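Long-range contacts in putative P450-like enzyme (Streptomyces himastatinicus ATCC 53653, PDB 5Z9I), which binds heme b and probably works as a cytochrome P450 monooxygenase, using molecular oxygen to oxidise substrates in bacterial secondary metabolism: residues F11-F16 / F381-D386; T58-P63 / A290-V295; D91-P96 / S210-A215; G108-L113 / A131-I136. The protein carries 1 engineered substitution. One frame throughout, in Å; residues are numbered along the deposited sequence.

Contact 1 (F11-F16 / F381-D386); sequences FHPGHF and FLQVVD
Aromatic packing joins Phe-11 to Phe-381. The two side chains run alongside each other, the edge of Phe-11 turned toward the face of Phe-381; a centroid separation of 4.8 Å with planes at 50° marks an inclined edge-to-face pair. CE1 of Phe-11 and CE2 of Phe-381 approach to 3.7 Å, and Trp-9 also meets the Phe-381 ring.

One hydrogen bond spans the segments. His-15 NE2 donates to Val-385 O over 2.6 Å, nearly straight at 167°. The acceptor lies in the imidazole plane, whereas the donor stands above the carbonyl plane.

In the fold, the N-terminal loop thus meets the connection between antiparallel strands 380-381 and 390-396, consistent with the C-terminal hairpin loop that in P450s dips toward the distal pocket; the side chain of Asp-386 is about 9 Å from the heme.

A CH-pi contact involves His-12, whose CG is anti to the backbone N (chi1 -170°), carrying the ring to Val-385. CA of Val-385 sits over one face, 3.9 Å from the His-12 centroid, and CD of Pro-13 lies over the rim of the opposite face. Within the type I turn of 12-15, Gly-14 N donates to His-12 ND1 at 3.0 Å, which helps fix the ring's rotation.

Gln-383 contributes van der Waals contact. Its chain bends at chi2, NE2 of Gln-383 donates to Phe-381 O at 2.8 Å, and OE1 of Gln-383 comes to 3.4 Å from His-12 CA.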
loop_
_atom_site.group_PDB
_atom_site.type_symbol
_atom_site.label_atom_id
_atom_site.label_comp_id
_atom_site.label_asym_id
_atom_site.label_seq_id
_atom_site.Cartn_x
_atom_site.Cartn_y
_atom_site.Cartn_z
ATOM N N PHE A 11 7.867 -10.893 -12.871
ATOM C CA PHE A 11 7.755 -10.420 -11.493
ATOM C C PHE A 11 9.132 -10.263 -10.842
ATOM O O PHE A 11 10.146 -10.693 -11.392
ATOM C CB PHE A 11 6.890 -11.381 -10.668
ATOM C CG PHE A 11 5.588 -11.739 -11.329
ATOM C CD1 PHE A 11 4.470 -10.919 -11.187
ATOM C CD2 PHE A 11 5.480 -12.887 -12.104
ATOM C CE1 PHE A 11 3.266 -11.239 -11.805
ATOM C CE2 PHE A 11 4.279 -13.219 -12.719
ATOM C CZ PHE A 11 3.169 -12.389 -12.565
ATOM N N HIS A 12 9.158 -9.612 -9.687
ATOM C CA HIS A 12 10.343 -9.604 -8.840
ATOM C C HIS A 12 10.822 -11.055 -8.663
ATOM O O HIS A 12 10.008 -11.956 -8.435
ATOM C CB HIS A 12 10.018 -8.954 -7.486
ATOM C CG HIS A 12 11.219 -8.681 -6.631
ATOM N ND1 HIS A 12 11.840 -9.655 -5.879
ATOM C CD2 HIS A 12 11.902 -7.533 -6.395
ATOM C CE1 HIS A 12 12.859 -9.123 -5.226
ATOM N NE2 HIS A 12 12.914 -7.836 -5.520
ATOM N N PRO A 13 12.143 -11.289 -8.777
ATOM C CA PRO A 13 12.676 -12.656 -8.714
ATOM C C PRO A 13 12.363 -13.377 -7.390
ATOM O O PRO A 13 12.472 -14.594 -7.324
ATOM C CB PRO A 13 14.186 -12.449 -8.887
ATOM C CG PRO A 13 14.425 -11.026 -8.453
ATOM C CD PRO A 13 13.211 -10.279 -8.893
ATOM N N GLY A 14 11.971 -12.644 -6.355
ATOM C CA GLY A 14 11.665 -13.269 -5.081
ATOM C C GLY A 14 10.232 -13.758 -4.966
ATOM O O GLY A 14 9.916 -14.594 -4.119
ATOM N N HIS A 15 9.361 -13.243 -5.829
ATOM C CA HIS A 15 7.936 -13.503 -5.712
ATOM C C HIS A 15 7.549 -14.791 -6.428
ATOM O O HIS A 15 6.819 -14.777 -7.431
ATOM C CB HIS A 15 7.146 -12.317 -6.253
ATOM C CG HIS A 15 7.435 -11.027 -5.545
ATOM N ND1 HIS A 15 6.997 -9.807 -6.013
ATOM C CD2 HIS A 15 8.123 -10.764 -4.406
ATOM C CE1 HIS A 15 7.404 -8.849 -5.197
ATOM N NE2 HIS A 15 8.089 -9.405 -4.212
ATOM N N PHE A 16 8.032 -15.903 -5.878
ATOM C CA PHE A 16 7.847 -17.217 -6.482
ATOM C C PHE A 16 6.380 -17.629 -6.549
ATOM O O PHE A 16 5.993 -18.327 -7.479
ATOM C CB PHE A 16 8.653 -18.277 -5.722
ATOM C CG PHE A 16 8.273 -18.410 -4.271
ATOM C CD1 PHE A 16 7.285 -19.309 -3.874
ATOM C CD2 PHE A 16 8.915 -17.647 -3.296
ATOM C CE1 PHE A 16 6.936 -19.436 -2.532
ATOM C CE2 PHE A 16 8.570 -17.770 -1.957
ATOM C CZ PHE A 16 7.581 -18.665 -1.575
ATOM N N PHE A 381 7.238 -4.614 -13.948
ATOM C CA PHE A 381 6.773 -4.833 -12.595
ATOM C C PHE A 381 7.699 -4.138 -11.611
ATOM O O PHE A 381 8.890 -3.998 -11.868
ATOM C CB PHE A 381 6.660 -6.338 -12.312
ATOM C CG PHE A 381 5.486 -6.980 -12.993
ATOM C CD1 PHE A 381 5.573 -7.394 -14.314
ATOM C CD2 PHE A 381 4.274 -7.122 -12.323
ATOM C CE1 PHE A 381 4.477 -7.954 -14.949
ATOM C CE2 PHE A 381 3.177 -7.686 -12.944
ATOM C CZ PHE A 381 3.273 -8.109 -14.259
ATOM N N LEU A 382 7.146 -3.683 -10.498
ATOM C CA LEU A 382 7.925 -2.929 -9.540
ATOM C C LEU A 382 8.951 -3.875 -8.920
ATOM O O LEU A 382 8.608 -4.928 -8.374
ATOM C CB LEU A 382 7.021 -2.298 -8.476
ATOM C CG LEU A 382 7.631 -1.190 -7.606
ATOM C CD1 LEU A 382 8.099 -0.016 -8.453
ATOM C CD2 LEU A 382 6.651 -0.701 -6.526
ATOM N N GLN A 383 10.218 -3.513 -9.037
ATOM C CA GLN A 383 11.276 -4.364 -8.536
ATOM C C GLN A 383 11.604 -3.959 -7.109
ATOM O O GLN A 383 12.731 -3.591 -6.777
ATOM C CB GLN A 383 12.497 -4.289 -9.444
ATOM C CG GLN A 383 12.231 -4.804 -10.860
ATOM C CD GLN A 383 11.610 -6.208 -10.898
ATOM O OE1 GLN A 383 12.199 -7.182 -10.422
ATOM N NE2 GLN A 383 10.411 -6.311 -11.470
ATOM N N VAL A 384 10.581 -4.032 -6.271
ATOM C CA VAL A 384 10.667 -3.736 -4.851
ATOM C C VAL A 384 10.196 -4.989 -4.137
ATOM O O VAL A 384 9.102 -5.480 -4.431
ATOM C CB VAL A 384 9.789 -2.533 -4.465
ATOM C CG1 VAL A 384 9.741 -2.366 -2.963
ATOM C CG2 VAL A 384 10.299 -1.270 -5.134
ATOM N N VAL A 385 10.996 -5.492 -3.199
ATOM C CA VAL A 385 10.797 -6.840 -2.666
ATOM C C VAL A 385 9.438 -7.062 -1.992
ATOM O O VAL A 385 8.882 -8.164 -2.048
ATOM C CB VAL A 385 11.910 -7.201 -1.670
ATOM C CG1 VAL A 385 11.782 -8.638 -1.259
ATOM C CG2 VAL A 385 13.274 -6.967 -2.310
ATOM N N ASP A 386 8.873 -6.022 -1.396
ATOM C CA ASP A 386 7.658 -6.213 -0.614
ATOM C C ASP A 386 6.395 -5.688 -1.318
ATOM O O ASP A 386 5.334 -5.608 -0.710
ATOM C CB ASP A 386 7.821 -5.566 0.771
ATOM C CG ASP A 386 8.004 -4.058 0.698
ATOM O OD1 ASP A 386 8.558 -3.580 -0.321
ATOM O OD2 ASP A 386 7.574 -3.344 1.645
#

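Contact 2 (T58-P63 / A290-V295)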
loop_
_atom_site.group_PDB
_atom_site.type_symbol
_atom_site.label_atom_id
_atom_site.label_comp_id
_atom_site.label_asym_id
_atom_site.label_seq_id
_atom_site.Cartn_x
_atom_site.Cartn_y
_atom_site.Cartn_z
ATOM N N THR A 58 10.214 -2.833 14.057
ATOM C CA THR A 58 11.291 -3.492 13.338
ATOM C C THR A 58 12.664 -2.800 13.483
ATOM O O THR A 58 13.703 -3.454 13.490
ATOM C CB THR A 58 10.871 -3.600 11.863
ATOM O OG1 THR A 58 10.145 -4.833 11.687
ATOM C CG2 THR A 58 12.055 -3.545 10.939
ATOM N N MET A 59 12.656 -1.479 13.632
ATOM C CA MET A 59 13.889 -0.686 13.648
ATOM C C MET A 59 14.721 -0.919 14.906
ATOM O O MET A 59 15.926 -0.647 14.917
ATOM C CB MET A 59 13.564 0.810 13.505
ATOM C CG MET A 59 14.790 1.749 13.601
ATOM S SD MET A 59 14.422 3.498 13.258
ATOM C CE MET A 59 13.834 3.352 11.563
ATOM N N ARG A 60 14.096 -1.439 15.959
ATOM C CA ARG A 60 14.834 -1.723 17.176
ATOM C C ARG A 60 15.889 -2.798 16.908
ATOM O O ARG A 60 16.854 -2.932 17.652
ATOM C CB ARG A 60 13.895 -2.140 18.306
ATOM C CG ARG A 60 13.745 -3.620 18.502
ATOM C CD ARG A 60 13.062 -3.932 19.835
ATOM N NE ARG A 60 12.993 -5.368 20.079
ATOM C CZ ARG A 60 12.075 -6.167 19.547
ATOM N NH1 ARG A 60 11.148 -5.664 18.735
ATOM N NH2 ARG A 60 12.087 -7.462 19.817
ATOM N N LEU A 61 15.721 -3.545 15.823
ATOM C CA LEU A 61 16.713 -4.531 15.448
ATOM C C LEU A 61 17.770 -3.946 14.509
ATOM O O LEU A 61 18.811 -4.553 14.302
ATOM C CB LEU A 61 16.040 -5.746 14.789
ATOM C CG LEU A 61 15.027 -6.551 15.617
ATOM C CD1 LEU A 61 14.716 -7.840 14.914
ATOM C CD2 LEU A 61 15.505 -6.827 17.042
ATOM N N ASP A 62 17.509 -2.770 13.946
ATOM C CA ASP A 62 18.316 -2.270 12.833
ATOM C C ASP A 62 19.187 -1.098 13.219
ATOM O O ASP A 62 18.697 0.022 13.331
ATOM C CB ASP A 62 17.411 -1.871 11.652
ATOM N N PRO A 63 20.491 -1.352 13.399
ATOM C CA PRO A 63 21.520 -0.338 13.641
ATOM C C PRO A 63 21.976 0.280 12.316
ATOM O O PRO A 63 22.257 -0.479 11.375
ATOM C CB PRO A 63 22.656 -1.138 14.266
ATOM C CG PRO A 63 22.530 -2.503 13.636
ATOM C CD PRO A 63 21.069 -2.704 13.300
ATOM N N ALA A 290 9.222 -8.229 14.167
ATOM C CA ALA A 290 10.383 -8.607 14.996
ATOM C C ALA A 290 9.922 -9.420 16.209
ATOM O O ALA A 290 8.962 -9.049 16.864
ATOM C CB ALA A 290 11.156 -7.358 15.443
ATOM N N THR A 291 10.584 -10.528 16.523
ATOM C CA THR A 291 10.096 -11.342 17.636
ATOM C C THR A 291 10.593 -10.817 18.978
ATOM O O THR A 291 11.760 -10.454 19.123
ATOM C CB THR A 291 10.497 -12.816 17.496
ATOM O OG1 THR A 291 11.913 -12.913 17.319
ATOM C CG2 THR A 291 9.788 -13.447 16.317
ATOM N N ASN A 292 9.694 -10.782 19.958
ATOM C CA ASN A 292 10.033 -10.311 21.301
ATOM C C ASN A 292 10.522 -11.446 22.188
ATOM O O ASN A 292 11.297 -11.223 23.107
ATOM C CB ASN A 292 8.833 -9.627 21.958
ATOM C CG ASN A 292 8.520 -8.278 21.353
ATOM O OD1 ASN A 292 9.394 -7.593 20.824
ATOM N ND2 ASN A 292 7.262 -7.884 21.434
ATOM N N SER A 293 10.060 -12.657 21.904
ATOM C CA SER A 293 10.517 -13.847 22.603
ATOM C C SER A 293 10.735 -14.990 21.616
ATOM O O SER A 293 10.443 -14.849 20.413
ATOM C CB SER A 293 9.505 -14.270 23.671
ATOM O OG SER A 293 8.347 -14.839 23.081
ATOM N N GLU A 294 11.255 -16.113 22.114
ATOM C CA GLU A 294 11.327 -17.338 21.312
ATOM C C GLU A 294 9.930 -17.855 20.989
ATOM O O GLU A 294 9.044 -17.856 21.842
ATOM C CB GLU A 294 12.126 -18.430 22.023
ATOM C CG GLU A 294 13.565 -18.565 21.544
ATOM C CD GLU A 294 14.112 -19.974 21.724
ATOM O OE1 GLU A 294 13.307 -20.902 21.971
ATOM O OE2 GLU A 294 15.345 -20.153 21.607
ATOM N N VAL A 295 9.732 -18.268 19.738
ATOM C CA VAL A 295 8.438 -18.779 19.290
ATOM C C VAL A 295 8.585 -20.020 18.407
ATOM O O VAL A 295 9.616 -20.217 17.757
ATOM C CB VAL A 295 7.661 -17.741 18.473
ATOM C CG1 VAL A 295 6.164 -17.871 18.739
ATOM C CG2 VAL A 295 8.149 -16.359 18.755
#
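An unusual chi1 of 97°, followed by a chain extended from CG to NE, sends the guanidinium of Arg-60 across to Thr-291 and Asn-292; the final turn at chi4, -81°, sets the plane of the group. On the other segment, a chi1 of -72° turns the Asn-292 amide back so that OD1 meets the guanidinium.

The two acceptors meet Arg-60 differently. Thr-291 O is at the guanidinium edge, near its plane, and takes a weak hydrogen bond from NH2 of Arg-60 at 3.1 Å, strongly bent. OD1 of Asn-292 lies over a guanidinium face, 2.9 Å from Arg-60 NH2; with N-H bonds directed in the plane, the angle is too poor for a hydrogen bond, and any attraction is probably electrostatic. Stronger partners lie nearby: Arg-60 NH2 forms a salt bridge with Asp-305, and Asn-292 ND2 donates to Lys-52 O.

Ala-290 supplies the apolar share. Its CB points toward the 3-10 segment 58-61, and Ala-290 CB packs 3.6 Å from CD1 of Leu-61, while NH1 of Arg-60 passes 3.7 Å from the same methyl.

Strand 287-291, which also carries the heme-binding Arg-289, runs antiparallel between strand 307-310 and the outermost strand 54-55 of the mixed sheet. The 3-10 turn follows strand 54-55 closely and so folds back beside the end of 287-291, before the chain proceeds to helix 68-71.

Contact 3 (D91-P96 / S210-A215); sequences DHAFTP and SQLVHA
Ala-93 meets Gln-211 and Leu-212 where the end of helix 82-93, matching the C helix of the P450 fold and bearing the heme-binding His-83 and Arg-87, abuts helix 208-214, which precedes the long helix 224-255, the central one of the fold. The CA atoms of Ala-93 and Gln-211 are 4.9 Å apart, a spacing allowed by the small alanine.

The methyl of Ala-93 points toward the second helix, and CB of Ala-93 packs at 3.5 Å on CD2 of Leu-212. Ala-215 adds a further methyl: CB of Ala-215 touches the His-92 ring at the edge, 4.0 Å from CD2, which His-92 presents because its CG extends opposite the backbone N (chi1 178°).

Gln-211 works through its aliphatic part. CB of Gln-211 lies 3.4 Å from Ala-93 O, and the bend at chi2 (-60°) brings the amide end to Thr-95, whose side chain it meets at about a right angle, OE1 of Gln-211 being 3.6 Å from CG2 of Thr-95. The hydroxyl of Thr-95 is engaged elsewhere: as N-cap of helix 96-115, its OG1 accepts from Leu-98 N. With an alanine in place of Gln-211, the Thr-95 methyl is likely to lose the amide that lies against it.

Phe-94 turns the chain between helices 82-93 and 96-115 through an inverse gamma turn. Since no hydrogen bond crosses the contact, the geometry implies that the helix ends are held together by shape, methyl groups and aliphatic chain against a carbonyl.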
loop_
_atom_site.group_PDB
_atom_site.type_symbol
_atom_site.label_atom_id
_atom_site.label_comp_id
_atom_site.label_asym_id
_atom_site.label_seq_id
_atom_site.Cartn_x
_atom_site.Cartn_y
_atom_site.Cartn_z
ATOM N N ASP A 91 -7.622 7.971 13.625
ATOM C CA ASP A 91 -8.935 7.538 13.164
ATOM C C ASP A 91 -9.976 8.622 13.465
ATOM O O ASP A 91 -10.782 8.943 12.603
ATOM C CB ASP A 91 -9.327 6.194 13.788
ATOM C CG ASP A 91 -9.252 5.044 12.788
ATOM O OD1 ASP A 91 -9.472 5.279 11.576
ATOM O OD2 ASP A 91 -8.946 3.909 13.209
ATOM N N HIS A 92 -9.926 9.215 14.655
ATOM C CA HIS A 92 -10.803 10.336 14.987
ATOM C C HIS A 92 -10.668 11.454 13.954
ATOM O O HIS A 92 -11.662 12.086 13.608
ATOM C CB HIS A 92 -10.507 10.885 16.386
ATOM C CG HIS A 92 -11.349 12.071 16.776
ATOM N ND1 HIS A 92 -12.657 11.949 17.203
ATOM C CD2 HIS A 92 -11.069 13.395 16.815
ATOM C CE1 HIS A 92 -13.142 13.146 17.486
ATOM N NE2 HIS A 92 -12.201 14.043 17.262
ATOM N N ALA A 93 -9.452 11.682 13.443
ATOM C CA ALA A 93 -9.225 12.802 12.534
ATOM C C ALA A 93 -9.719 12.511 11.111
ATOM O O ALA A 93 -10.078 13.438 10.375
ATOM C CB ALA A 93 -7.748 13.183 12.518
ATOM N N PHE A 94 -9.687 11.237 10.722
ATOM C CA PHE A 94 -10.342 10.754 9.515
ATOM C C PHE A 94 -11.856 10.797 9.662
ATOM O O PHE A 94 -12.484 9.750 9.826
ATOM C CB PHE A 94 -9.931 9.305 9.211
ATOM C CG PHE A 94 -8.829 9.171 8.206
ATOM C CD1 PHE A 94 -7.493 9.177 8.614
ATOM C CD2 PHE A 94 -9.122 8.991 6.865
ATOM C CE1 PHE A 94 -6.473 9.029 7.691
ATOM C CE2 PHE A 94 -8.124 8.843 5.944
ATOM C CZ PHE A 94 -6.794 8.862 6.343
ATOM N N THR A 95 -12.434 11.990 9.594
ATOM C CA THR A 95 -13.850 12.182 9.920
ATOM C C THR A 95 -14.803 11.697 8.811
ATOM O O THR A 95 -14.435 11.621 7.639
ATOM C CB THR A 95 -14.168 13.665 10.191
ATOM O OG1 THR A 95 -13.950 14.408 8.984
ATOM C CG2 THR A 95 -13.313 14.241 11.356
ATOM N N PRO A 96 -16.041 11.382 9.180
ATOM C CA PRO A 96 -17.006 11.057 8.124
ATOM C C PRO A 96 -17.192 12.197 7.122
ATOM O O PRO A 96 -17.514 11.908 5.961
ATOM C CB PRO A 96 -18.303 10.753 8.891
ATOM C CG PRO A 96 -18.052 11.060 10.322
ATOM C CD PRO A 96 -16.582 11.212 10.539
ATOM N N SER A 210 -5.725 19.720 9.496
ATOM C CA SER A 210 -6.466 20.540 10.447
ATOM C C SER A 210 -7.162 19.643 11.473
ATOM O O SER A 210 -7.214 19.982 12.654
ATOM C CB SER A 210 -7.491 21.448 9.746
ATOM O OG SER A 210 -6.872 22.351 8.838
ATOM N N GLN A 211 -7.683 18.499 11.047
ATOM C CA GLN A 211 -8.340 17.610 12.008
ATOM C C GLN A 211 -7.306 16.954 12.936
ATOM O O GLN A 211 -7.536 16.819 14.136
ATOM C CB GLN A 211 -9.188 16.565 11.279
ATOM C CG GLN A 211 -10.462 17.175 10.707
ATOM C CD GLN A 211 -11.314 17.759 11.804
ATOM O OE1 GLN A 211 -11.631 17.070 12.773
ATOM N NE2 GLN A 211 -11.663 19.040 11.684
ATOM N N LEU A 212 -6.149 16.586 12.392
ATOM C CA LEU A 212 -5.073 16.037 13.225
ATOM C C LEU A 212 -4.578 17.047 14.276
ATOM O O LEU A 212 -4.263 16.687 15.402
ATOM C CB LEU A 212 -3.914 15.585 12.349
ATOM C CG LEU A 212 -4.127 14.283 11.581
ATOM C CD1 LEU A 212 -3.014 14.132 10.543
ATOM C CD2 LEU A 212 -4.222 13.079 12.537
ATOM N N VAL A 213 -4.522 18.313 13.893
ATOM C CA VAL A 213 -4.133 19.385 14.795
ATOM C C VAL A 213 -5.147 19.597 15.930
ATOM O O VAL A 213 -4.777 19.971 17.041
ATOM C CB VAL A 213 -3.949 20.703 14.013
ATOM C CG1 VAL A 213 -4.249 21.878 14.878
ATOM C CG2 VAL A 213 -2.553 20.792 13.433
ATOM N N HIS A 214 -6.425 19.352 15.662
ATOM C CA HIS A 214 -7.434 19.627 16.671
ATOM C C HIS A 214 -7.953 18.362 17.344
ATOM O O HIS A 214 -8.690 18.444 18.316
ATOM C CB HIS A 214 -8.581 20.444 16.052
ATOM C CG HIS A 214 -8.181 21.847 15.723
ATOM N ND1 HIS A 214 -7.681 22.215 14.476
ATOM C CD2 HIS A 214 -8.135 22.969 16.475
ATOM C CE1 HIS A 214 -7.383 23.491 14.486
ATOM N NE2 HIS A 214 -7.643 23.984 15.693
ATOM N N ALA A 215 -7.529 17.204 16.856
ATOM C CA ALA A 215 -7.913 15.928 17.448
ATOM C C ALA A 215 -7.503 15.823 18.914
ATOM O O ALA A 215 -6.364 16.097 19.269
ATOM C CB ALA A 215 -7.308 14.760 16.659
#

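Contact 4 (G108-L113 / A131-I136)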
loop_
_atom_site.group_PDB
_atom_site.type_symbol
_atom_site.label_atom_id
_atom_site.label_comp_id
_atom_site.label_asym_id
_atom_site.label_seq_id
_atom_site.Cartn_x
_atom_site.Cartn_y
_atom_site.Cartn_z
ATOM N N GLY A 108 -15.113 13.299 -10.644
ATOM C CA GLY A 108 -14.609 14.445 -11.385
ATOM C C GLY A 108 -13.110 14.403 -11.658
ATOM O O GLY A 108 -12.637 14.844 -12.715
ATOM N N ILE A 109 -12.351 13.873 -10.710
ATOM C CA ILE A 109 -10.913 13.748 -10.907
ATOM C C ILE A 109 -10.576 12.651 -11.923
ATOM O O ILE A 109 -9.739 12.841 -12.804
ATOM C CB ILE A 109 -10.215 13.474 -9.585
ATOM C CG1 ILE A 109 -10.278 14.747 -8.728
ATOM C CG2 ILE A 109 -8.794 13.006 -9.819
ATOM C CD1 ILE A 109 -10.137 14.497 -7.257
ATOM N N ILE A 110 -11.245 11.512 -11.803
ATOM C CA ILE A 110 -11.070 10.435 -12.758
ATOM C C ILE A 110 -11.354 10.949 -14.168
ATOM O O ILE A 110 -10.531 10.788 -15.079
ATOM C CB ILE A 110 -11.975 9.261 -12.429
ATOM C CG1 ILE A 110 -11.428 8.509 -11.228
ATOM C CG2 ILE A 110 -12.082 8.301 -13.613
ATOM C CD1 ILE A 110 -12.416 7.512 -10.658
ATOM N N HIS A 111 -12.491 11.616 -14.337
ATOM C CA HIS A 111 -12.873 12.071 -15.670
ATOM C C HIS A 111 -11.885 13.087 -16.232
ATOM O O HIS A 111 -11.590 13.079 -17.430
ATOM C CB HIS A 111 -14.281 12.655 -15.650
ATOM C CG HIS A 111 -15.361 11.620 -15.689
ATOM N ND1 HIS A 111 -15.570 10.803 -16.778
ATOM C CD2 HIS A 111 -16.302 11.272 -14.775
ATOM C CE1 HIS A 111 -16.593 10.002 -16.539
ATOM N NE2 HIS A 111 -17.053 10.267 -15.326
ATOM N N GLU A 112 -11.362 13.950 -15.371
ATOM C CA GLU A 112 -10.421 14.963 -15.818
ATOM C C GLU A 112 -9.132 14.296 -16.317
ATOM O O GLU A 112 -8.605 14.671 -17.374
ATOM C CB GLU A 112 -10.126 15.964 -14.699
ATOM N N LEU A 113 -8.653 13.297 -15.570
ATOM C CA LEU A 113 -7.485 12.512 -15.979
ATOM C C LEU A 113 -7.701 11.846 -17.342
ATOM O O LEU A 113 -6.863 11.962 -18.251
ATOM C CB LEU A 113 -7.139 11.453 -14.921
ATOM C CG LEU A 113 -6.556 12.032 -13.629
ATOM C CD1 LEU A 113 -6.393 10.975 -12.547
ATOM C CD2 LEU A 113 -5.217 12.705 -13.929
ATOM N N ALA A 131 -1.566 6.043 -11.279
ATOM C CA ALA A 131 -0.722 6.650 -10.260
ATOM C C ALA A 131 -1.190 8.063 -9.874
ATOM O O ALA A 131 -1.264 8.365 -8.687
ATOM C CB ALA A 131 0.795 6.670 -10.722
ATOM N N PRO A 132 -1.489 8.937 -10.856
ATOM C CA PRO A 132 -1.892 10.273 -10.381
ATOM C C PRO A 132 -3.215 10.305 -9.601
ATOM O O PRO A 132 -3.336 11.119 -8.678
ATOM C CB PRO A 132 -1.990 11.106 -11.679
ATOM C CG PRO A 132 -1.956 10.129 -12.796
ATOM C CD PRO A 132 -1.233 8.919 -12.310
ATOM N N LEU A 133 -4.154 9.416 -9.907
ATOM C CA LEU A 133 -5.465 9.448 -9.239
ATOM C C LEU A 133 -5.358 9.363 -7.693
ATOM O O LEU A 133 -5.812 10.263 -7.017
ATOM C CB LEU A 133 -6.381 8.339 -9.778
ATOM C CG LEU A 133 -7.713 8.161 -9.038
ATOM C CD1 LEU A 133 -8.595 9.379 -9.230
ATOM C CD2 LEU A 133 -8.431 6.897 -9.512
ATOM N N PRO A 134 -4.727 8.313 -7.136
ATOM C CA PRO A 134 -4.620 8.284 -5.663
ATOM C C PRO A 134 -3.652 9.324 -5.052
ATOM O O PRO A 134 -3.821 9.700 -3.891
ATOM C CB PRO A 134 -4.126 6.856 -5.378
ATOM C CG PRO A 134 -3.389 6.465 -6.620
ATOM C CD PRO A 134 -4.121 7.116 -7.751
ATOM N N LEU A 135 -2.653 9.777 -5.806
ATOM C CA LEU A 135 -1.810 10.864 -5.312
ATOM C C LEU A 135 -2.664 12.127 -5.139
ATOM O O LEU A 135 -2.609 12.784 -4.113
ATOM C CB LEU A 135 -0.644 11.132 -6.262
ATOM C CG LEU A 135 0.336 12.225 -5.822
ATOM C CD1 LEU A 135 0.759 11.997 -4.384
ATOM C CD2 LEU A 135 1.554 12.256 -6.765
ATOM N N ILE A 136 -3.454 12.463 -6.150
ATOM C CA ILE A 136 -4.358 13.603 -6.054
ATOM C C ILE A 136 -5.366 13.407 -4.904
ATOM O O ILE A 136 -5.642 14.337 -4.161
ATOM C CB ILE A 136 -5.112 13.832 -7.403
ATOM C CG1 ILE A 136 -4.130 14.219 -8.523
ATOM C CG2 ILE A 136 -6.193 14.871 -7.258
ATOM C CD1 ILE A 136 -4.764 14.281 -9.928
#
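Leu-133 fits against Ile-109, Ile-110 and Leu-113, and here the contact is tightest. CG of Leu-133 stands anti to the backbone N (chi1 173°), directing the branched end across to the other helix. CD1 of Leu-133 lies 3.7 Å from CG2 of Ile-109 and 3.6 Å from CG1 of Ile-110. Behind this end, CD1 of Leu-113 rests 3.8 Å from CB of Leu-133. Replacing Leu-133 with alanine would probably open a gap facing CG2 of Ile-109 and CG1 of Ile-110, leaving both branches freer to shift.

The other side is looser and its residues are partly exposed. Ile-109 and Ile-136 overlap while heading opposite ways, with CD1 of Ile-109 4.0 Å from CG2 of Ile-136. CD2 of Leu-113 stays 4.2 Å from CB of Pro-132 and 4.3 Å from CD1 of Ile-136.

The short segments run roughly antiparallel, at 141°, with axes 10.3 Å apart. They match helices D and E of the P450 four-helix bundle, which helices 224-255 and 350-367 complete: Leu-133 touches Ile-246 and Ala-360 there. With no hydrogen bond across, the contact is made by aliphatic branches alone, and is probably held by dispersion and by the burial of Leu-133 and Ile-110.

The four contacts are separate: none touches another, and the heme lies among them. Contacts 1 and 2 join parts of the β-rich side, their centres 24 Å apart, whereas contacts 3 and 4, also 24 Å apart, join helices. Helices 82-93 and 96-115 follow each other in the chain, so contact 3 leads directly into the helix used by contact 4. Contacts 1 and 3 (36 Å between centres) lie on opposite sides of the chain's centre, as do 2 and 4 (39 Å). Measured from side chain to heme, Thr-58 of contact 2 is about 8 Å away, Asp-386 of contact 1 about 9 Å, Leu-212 of contact 3 about 10 Å and Leu-133 of contact 4 about 11 Å.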